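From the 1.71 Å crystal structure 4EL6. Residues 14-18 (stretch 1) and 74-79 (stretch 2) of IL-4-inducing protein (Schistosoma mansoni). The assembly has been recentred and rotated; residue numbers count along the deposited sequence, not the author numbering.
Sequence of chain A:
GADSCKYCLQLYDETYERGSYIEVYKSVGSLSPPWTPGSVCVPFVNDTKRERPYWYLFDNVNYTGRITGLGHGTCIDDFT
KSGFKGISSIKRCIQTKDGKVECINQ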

# COMPACT_ATOMS: atom_id res chain seq x y z
N GLU A 14 -3.24 -8.49 11.47
CA GLU A 14 -3.86 -9.77 11.20
C GLU A 14 -4.60 -9.75 9.88
O GLU A 14 -4.86 -8.68 9.30
CB GLU A 14 -4.85 -10.12 12.31
CG GLU A 14 -4.17 -10.53 13.62
CD GLU A 14 -5.18 -10.50 14.73
OE1 GLU A 14 -6.14 -11.29 14.62
OE2 GLU A 14 -5.04 -9.66 15.66
N THR A 15 -4.93 -10.91 9.37
CA THR A 15 -5.71 -10.97 8.16
C THR A 15 -7.12 -10.49 8.42
O THR A 15 -7.56 -10.36 9.54
CB THR A 15 -5.78 -12.42 7.58
OG1 THR A 15 -6.36 -13.21 8.57
CG2 THR A 15 -4.44 -13.03 7.17
N TYR A 16 -7.81 -10.17 7.33
CA TYR A 16 -9.17 -9.62 7.33
C TYR A 16 -9.36 -8.41 8.25
O TYR A 16 -10.34 -8.28 9.00
CB TYR A 16 -10.16 -10.72 7.62
CG TYR A 16 -10.17 -11.80 6.56
CD1 TYR A 16 -10.97 -11.66 5.44
CD2 TYR A 16 -9.43 -12.92 6.73
CE1 TYR A 16 -10.99 -12.63 4.46
CE2 TYR A 16 -9.43 -13.89 5.77
CZ TYR A 16 -10.23 -13.74 4.66
OH TYR A 16 -10.21 -14.78 3.72
N GLU A 17 -8.36 -7.52 8.23
CA GLU A 17 -8.49 -6.20 8.86
C GLU A 17 -8.73 -6.27 10.37
O GLU A 17 -9.47 -5.45 10.92
CB GLU A 17 -9.53 -5.35 8.10
CG GLU A 17 -9.24 -5.20 6.61
CD GLU A 17 -9.64 -6.36 5.71
OE1 GLU A 17 -8.91 -6.66 4.72
OE2 GLU A 17 -10.69 -7.02 5.96
N ARG A 18 -8.08 -7.23 11.01
CA ARG A 18 -8.17 -7.40 12.47
C ARG A 18 -6.84 -7.00 13.11
O ARG A 18 -5.79 -7.01 12.49
CB ARG A 18 -8.46 -8.87 12.79
CG ARG A 18 -9.87 -9.22 12.37
CD ARG A 18 -10.17 -10.66 12.34
NE ARG A 18 -9.34 -11.47 11.50
CZ ARG A 18 -9.39 -12.78 11.35
NH1 ARG A 18 -10.27 -13.50 12.04
NH2 ARG A 18 -8.55 -13.37 10.55
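Stretch 2 (74-79) TCIDDF

Stretch 1 is a tight turn without regular helix or strand, and stretch 2 lies against its middle three residues. Thr 15 is extended, at phi/psi of -69/163°, whereas Tyr 16 and Glu 17 both adopt left-handed conformations, at 51/42° and 62/37°, before Arg 18 returns to an extended one. In stretch 2, Cys 75 and Ile 76 belong to a strand that gives way to a loop at Asp 77, where psi falls to -28°. The two segments run in opposite senses: as stretch 1 proceeds from Thr 15 to Glu 17, its neighbours go from Asp 78 back through Asp 77 to Cys 75. The contact is small, burying 289 Å² over both sides.

Glu 14 points away and makes no contact, but its backbone helps to close the turn through a hydrogen bond from Glu 14 N to Arg 18 O of 3.1 Å. Thr 15 directs its CA-to-CB bond toward stretch 2, with its CA 5.1 Å from the CA of Asp 78. Its methyl carbon CG2 packs 3.5 Å from Asp 78 OD1, and its CB lies 3.4 Å from Asp 77 O.

That same carbonyl accepts the one hydrogen bond identified between the stretches, from Tyr 16 N to Asp 77 O. At 2.8 Å and an N-H...O angle of 178° the bond is short and essentially linear, and it holds the two backbones together where they approach most closely, with the CA atoms of Tyr 16 and Asp 77 only 4.6 Å apart. The tyrosine side chain starts out sideways, but its chi1 of -63° (m) brings the ring nearer to stretch 2, so that Asp 77 O lies over one face and Tyr 16 CE1 comes within 3.6 Å of Asp 77 CB.

Glu 17 also leaves its backbone sideways and then reaches back, with chi1 in m and chi2 in p. Its carboxylate meets that of Asp 77, with Glu 17 OE1 just 2.5 Å from Asp 77 OD1. At this distance one of the two acid groups probably carries a proton, which would ease the repulsion expected of two charged carboxylates; the coordinates do not settle which. Glu 17 OE1 also touches the strand, 3.4 Å from Cys 75 CB.

Arg 18 does not reach stretch 2. Instead it folds back within its own segment, donating from NE to Thr 15 O at 2.9 Å and from NH2 to Thr 15 OG1 at 3.0 Å, thereby bracing the turn.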

# COMPACT_ATOMS: atom_id res chain seq x y z
N THR A 74 -10.04 -0.46 -1.80
CA THR A 74 -9.55 -1.84 -1.94
C THR A 74 -8.91 -2.29 -0.59
O THR A 74 -8.14 -1.51 0.04
CB THR A 74 -8.51 -1.93 -3.07
OG1 THR A 74 -9.26 -1.77 -4.30
CG2 THR A 74 -7.75 -3.34 -3.11
N CYS A 75 -9.23 -3.53 -0.16
CA CYS A 75 -8.44 -4.25 0.84
C CYS A 75 -7.78 -5.51 0.24
O CYS A 75 -8.39 -6.18 -0.69
CB CYS A 75 -9.30 -4.72 2.00
SG CYS A 75 -9.93 -3.36 2.99
N ILE A 76 -6.54 -5.77 0.62
CA ILE A 76 -6.01 -7.10 0.46
C ILE A 76 -6.20 -7.87 1.76
O ILE A 76 -5.57 -7.59 2.76
CB ILE A 76 -4.53 -7.07 0.01
CG1 ILE A 76 -4.44 -6.31 -1.31
CG2 ILE A 76 -4.04 -8.51 -0.08
CD1 ILE A 76 -3.04 -6.02 -1.70
N ASP A 77 -7.18 -8.79 1.78
CA ASP A 77 -7.56 -9.40 3.03
C ASP A 77 -6.51 -10.34 3.62
O ASP A 77 -6.51 -10.59 4.83
CB ASP A 77 -8.86 -10.20 2.80
CG ASP A 77 -10.08 -9.32 2.60
OD1 ASP A 77 -10.14 -8.16 3.10
OD2 ASP A 77 -11.03 -9.88 1.98
N ASP A 78 -5.72 -10.95 2.76
CA ASP A 78 -4.61 -11.80 3.26
C ASP A 78 -3.33 -11.48 2.50
O ASP A 78 -3.01 -12.02 1.42
CB ASP A 78 -4.90 -13.31 3.22
CG ASP A 78 -3.79 -14.10 3.84
OD1 ASP A 78 -2.70 -13.53 4.15
OD2 ASP A 78 -4.06 -15.29 4.16
N PHE A 79 -2.62 -10.51 3.06
CA PHE A 79 -1.46 -9.96 2.38
C PHE A 79 -0.30 -10.99 2.37
O PHE A 79 0.53 -10.94 1.51
CB PHE A 79 -1.00 -8.72 3.09
CG PHE A 79 0.05 -7.95 2.30
CD1 PHE A 79 -0.35 -7.17 1.26
CD2 PHE A 79 1.41 -8.05 2.60
CE1 PHE A 79 0.59 -6.47 0.50
CE2 PHE A 79 2.34 -7.32 1.86
CZ PHE A 79 1.94 -6.59 0.79